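Local coordinates for peptidase M3B, oligoendopeptidase F (Enterococcus faecium, PDB 2QR4), which probably hydrolyses peptide bonds in oligopeptides as a zinc-dependent metallopeptidase of the M3 family, at residues Val162-Glu167 with Leu200-Glu205. Numbering follows the deposited sequence.
Sequences VFPTIE and LYSVYE
Val162 meets Val203 through its backbone. Its carbonyl O lies 3.9 Å from Val203 CG2, while its CB points away from the helix, and the residue packs on Gln206 of the second subunit.

Phe163 carries most of the contact. Its CG is anti to the carbonyl carbon (chi1 -62°), and the ring reaches in among Leu200, Val203 and Tyr204. Leu200 lies alongside it and sets CD1 over one face in a CH-pi contact, 3.9 Å from the centroid of the Phe163 ring. This methyl is offset toward the rim, nearest CE1. Leu200 O lies in the ring plane at the edge, 3.7 Å from Phe163 CE1. Val203 crosses the Phe163 side chain at about a right angle, and its CG2 comes within 3.7 Å of Phe163 CD1. Tyr204 CE2 approaches the ring edge at 3.7 Å from Phe163 CE1. The two ring planes are inclined at 41°, an oblique meeting. Tyr204 OH also touches Phe163 CZ, but its hydrogen bond goes to Asn157 ND2.

Pro164 adds a smaller patch. Its CD touches Val203 CG2 at 4.1 Å, and its CG lies 3.9 Å from Ser202 OG. That hydroxyl is hydrogen-bonded back to Gly199 O within its own helix.

No hydrogen bond joins the two segments, so this is mainly apolar packing through one inserted aromatic ring. It packs the link between helix 143-160 and strand 165-167 against helix 190-206. His178, at the start of helix 178-185, meets the Phe163 ring edge-to-face. Strand 165-167 then pairs antiparallel with strand 173-175, forming a small hairpin beside helix 190-206.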
ATOM      1  N   VAL A 162      -9.853 -16.020   4.607  1.00 45.10           N
ATOM      2  CA  VAL A 162     -10.264 -17.414   4.784  1.00 44.39           C
ATOM      3  C   VAL A 162     -11.465 -17.693   3.884  1.00 48.15           C
ATOM      4  O   VAL A 162     -12.353 -16.852   3.725  1.00 43.47           O
ATOM      5  CB  VAL A 162     -10.513 -17.872   6.272  1.00 48.01           C
ATOM      6  CG1 VAL A 162      -9.928 -16.898   7.285  1.00 39.51           C
ATOM      7  CG2 VAL A 162     -11.977 -18.112   6.536  1.00 42.90           C
ATOM      8  N   PHE A 163     -11.454 -18.873   3.271  1.00 46.22           N
ATOM      9  CA  PHE A 163     -12.423 -19.232   2.243  1.00 44.75           C
ATOM     10  C   PHE A 163     -13.513 -20.132   2.801  1.00 42.53           C
ATOM     11  O   PHE A 163     -13.338 -20.743   3.856  1.00 40.45           O
ATOM     12  CB  PHE A 163     -11.696 -19.899   1.073  1.00 45.09           C
ATOM     13  CG  PHE A 163     -10.700 -19.001   0.411  1.00 40.93           C
ATOM     14  CD1 PHE A 163     -11.085 -18.170  -0.629  1.00 43.45           C
ATOM     15  CD2 PHE A 163      -9.391 -18.946   0.860  1.00 39.88           C
ATOM     16  CE1 PHE A 163     -10.172 -17.313  -1.233  1.00 44.95           C
ATOM     17  CE2 PHE A 163      -8.474 -18.099   0.254  1.00 37.34           C
ATOM     18  CZ  PHE A 163      -8.872 -17.280  -0.791  1.00 38.56           C
ATOM     19  N   PRO A 164     -14.647 -20.226   2.098  1.00 38.10           N
ATOM     20  CA  PRO A 164     -15.716 -20.953   2.755  1.00 50.12           C
ATOM     21  C   PRO A 164     -15.480 -22.460   2.738  1.00 51.52           C
ATOM     22  O   PRO A 164     -14.539 -22.948   2.119  1.00 47.36           O
ATOM     23  CB  PRO A 164     -16.978 -20.586   1.943  1.00 38.04           C
ATOM     24  CG  PRO A 164     -16.533 -19.711   0.823  1.00 45.00           C
ATOM     25  CD  PRO A 164     -15.028 -19.745   0.760  1.00 49.42           C
ATOM     26  N   THR A 165     -16.343 -23.163   3.455  1.00 50.47           N
ATOM     27  CA  THR A 165     -16.441 -24.608   3.454  1.00 42.82           C
ATOM     28  C   THR A 165     -17.279 -25.070   2.263  1.00 36.41           C
ATOM     29  O   THR A 165     -18.231 -24.402   1.875  1.00 42.44           O
ATOM     30  CB  THR A 165     -17.153 -25.040   4.767  1.00 45.22           C
ATOM     31  OG1 THR A 165     -16.181 -25.500   5.709  1.00 49.96           O
ATOM     32  CG2 THR A 165     -18.200 -26.113   4.529  1.00 47.13           C
ATOM     33  N   ILE A 166     -16.942 -26.217   1.693  1.00 39.83           N
ATOM     34  CA  ILE A 166     -17.804 -26.839   0.701  1.00 37.99           C
ATOM     35  C   ILE A 166     -18.063 -28.287   1.098  1.00 42.57           C
ATOM     36  O   ILE A 166     -17.472 -28.782   2.057  1.00 44.35           O
ATOM     37  CB  ILE A 166     -17.147 -26.842  -0.696  1.00 46.11           C
ATOM     38  CG1 ILE A 166     -15.850 -27.662  -0.665  1.00 45.27           C
ATOM     39  CG2 ILE A 166     -16.895 -25.419  -1.170  1.00 43.46           C
ATOM     40  CD1 ILE A 166     -15.247 -27.959  -2.020  1.00 32.12           C
ATOM     41  N   GLU A 167     -18.937 -28.967   0.357  1.00 44.01           N
ATOM     42  CA  GLU A 167     -19.050 -30.421   0.477  1.00 44.14           C
ATOM     43  C   GLU A 167     -18.032 -31.041  -0.459  1.00 41.43           C
ATOM     44  O   GLU A 167     -18.013 -30.726  -1.647  1.00 47.47           O
ATOM     45  CB  GLU A 167     -20.451 -30.925   0.106  1.00 40.37           C
ATOM     46  CG  GLU A 167     -20.652 -32.401   0.472  1.00 61.31           C
ATOM     47  CD  GLU A 167     -21.793 -33.080  -0.281  1.00 62.78           C
ATOM     48  OE1 GLU A 167     -21.686 -34.299  -0.533  1.00 59.74           O
ATOM     49  OE2 GLU A 167     -22.788 -32.406  -0.621  1.00 70.46           O
ATOM     50  N   LEU A 200     -14.168 -19.983  -3.836  1.00 40.25           N
ATOM     51  CA  LEU A 200     -12.929 -19.211  -3.823  1.00 44.39           C
ATOM     52  C   LEU A 200     -13.211 -17.828  -4.354  1.00 40.24           C
ATOM     53  O   LEU A 200     -12.799 -16.830  -3.767  1.00 48.61           O
ATOM     54  CB  LEU A 200     -11.839 -19.885  -4.662  1.00 33.01           C
ATOM     55  CG  LEU A 200     -10.500 -19.139  -4.760  1.00 44.25           C
ATOM     56  CD1 LEU A 200      -9.472 -19.652  -3.757  1.00 38.34           C
ATOM     57  CD2 LEU A 200      -9.936 -19.239  -6.156  1.00 43.01           C
ATOM     58  N   TYR A 201     -13.944 -17.771  -5.459  1.00 49.11           N
ATOM     59  CA  TYR A 201     -14.235 -16.493  -6.094  1.00 41.02           C
ATOM     60  C   TYR A 201     -15.205 -15.616  -5.315  1.00 42.13           C
ATOM     61  O   TYR A 201     -15.183 -14.403  -5.469  1.00 51.77           O
ATOM     62  CB  TYR A 201     -14.645 -16.676  -7.552  1.00 43.37           C
ATOM     63  CG  TYR A 201     -13.439 -16.874  -8.436  1.00 45.21           C
ATOM     64  CD1 TYR A 201     -12.672 -15.793  -8.839  1.00 47.77           C
ATOM     65  CD2 TYR A 201     -13.030 -18.140  -8.816  1.00 49.80           C
ATOM     66  CE1 TYR A 201     -11.533 -15.968  -9.629  1.00 51.64           C
ATOM     67  CE2 TYR A 201     -11.901 -18.326  -9.602  1.00 46.18           C
ATOM     68  CZ  TYR A 201     -11.165 -17.230 -10.013  1.00 52.08           C
ATOM     69  OH  TYR A 201     -10.046 -17.407 -10.800  1.00 63.88           O
ATOM     70  N   SER A 202     -16.037 -16.202  -4.461  1.00 37.67           N
ATOM     71  CA  SER A 202     -16.906 -15.360  -3.639  1.00 42.43           C
ATOM     72  C   SER A 202     -16.047 -14.435  -2.771  1.00 41.29           C
ATOM     73  O   SER A 202     -16.414 -13.307  -2.504  1.00 43.53           O
ATOM     74  CB  SER A 202     -17.857 -16.201  -2.774  1.00 32.96           C
ATOM     75  OG  SER A 202     -17.136 -16.980  -1.832  1.00 49.99           O
ATOM     76  N   VAL A 203     -14.881 -14.908  -2.361  1.00 38.48           N
ATOM     77  CA  VAL A 203     -14.002 -14.109  -1.519  1.00 42.55           C
ATOM     78  C   VAL A 203     -13.228 -13.042  -2.301  1.00 44.06           C
ATOM     79  O   VAL A 203     -13.105 -11.912  -1.844  1.00 49.44           O
ATOM     80  CB  VAL A 203     -13.024 -15.009  -0.708  1.00 45.77           C
ATOM     81  CG1 VAL A 203     -11.993 -14.164   0.022  1.00 33.98           C
ATOM     82  CG2 VAL A 203     -13.807 -15.868   0.286  1.00 39.20           C
ATOM     83  N   TYR A 204     -12.690 -13.393  -3.467  1.00 39.57           N
ATOM     84  CA  TYR A 204     -12.043 -12.380  -4.307  1.00 39.78           C
ATOM     85  C   TYR A 204     -12.999 -11.283  -4.726  1.00 42.69           C
ATOM     86  O   TYR A 204     -12.629 -10.113  -4.773  1.00 54.09           O
ATOM     87  CB  TYR A 204     -11.299 -13.010  -5.495  1.00 36.55           C
ATOM     88  CG  TYR A 204     -10.057 -13.658  -4.982  1.00 40.29           C
ATOM     89  CD1 TYR A 204      -8.977 -12.889  -4.564  1.00 39.78           C
ATOM     90  CD2 TYR A 204      -9.998 -15.031  -4.798  1.00 42.10           C
ATOM     91  CE1 TYR A 204      -7.851 -13.478  -4.022  1.00 44.03           C
ATOM     92  CE2 TYR A 204      -8.880 -15.628  -4.266  1.00 35.10           C
ATOM     93  CZ  TYR A 204      -7.811 -14.851  -3.881  1.00 39.46           C
ATOM     94  OH  TYR A 204      -6.708 -15.459  -3.352  1.00 41.07           O
ATOM     95  N   GLU A 205     -14.242 -11.647  -4.994  1.00 46.69           N
ATOM     96  CA  GLU A 205     -15.249 -10.650  -5.302  1.00 44.53           C
ATOM     97  C   GLU A 205     -15.477  -9.707  -4.107  1.00 51.11           C
ATOM     98  O   GLU A 205     -15.536  -8.488  -4.260  1.00 48.06           O
ATOM     99  CB  GLU A 205     -16.550 -11.325  -5.738  1.00 44.82           C
ATOM    100  CG  GLU A 205     -17.783 -10.402  -5.736  1.00 47.24           C
ATOM    101  CD  GLU A 205     -19.003 -11.026  -6.411  1.00 58.36           C
ATOM    102  OE1 GLU A 205     -19.179 -12.261  -6.345  1.00 65.63           O
ATOM    103  OE2 GLU A 205     -19.799 -10.279  -7.009  1.00 72.71           O
TER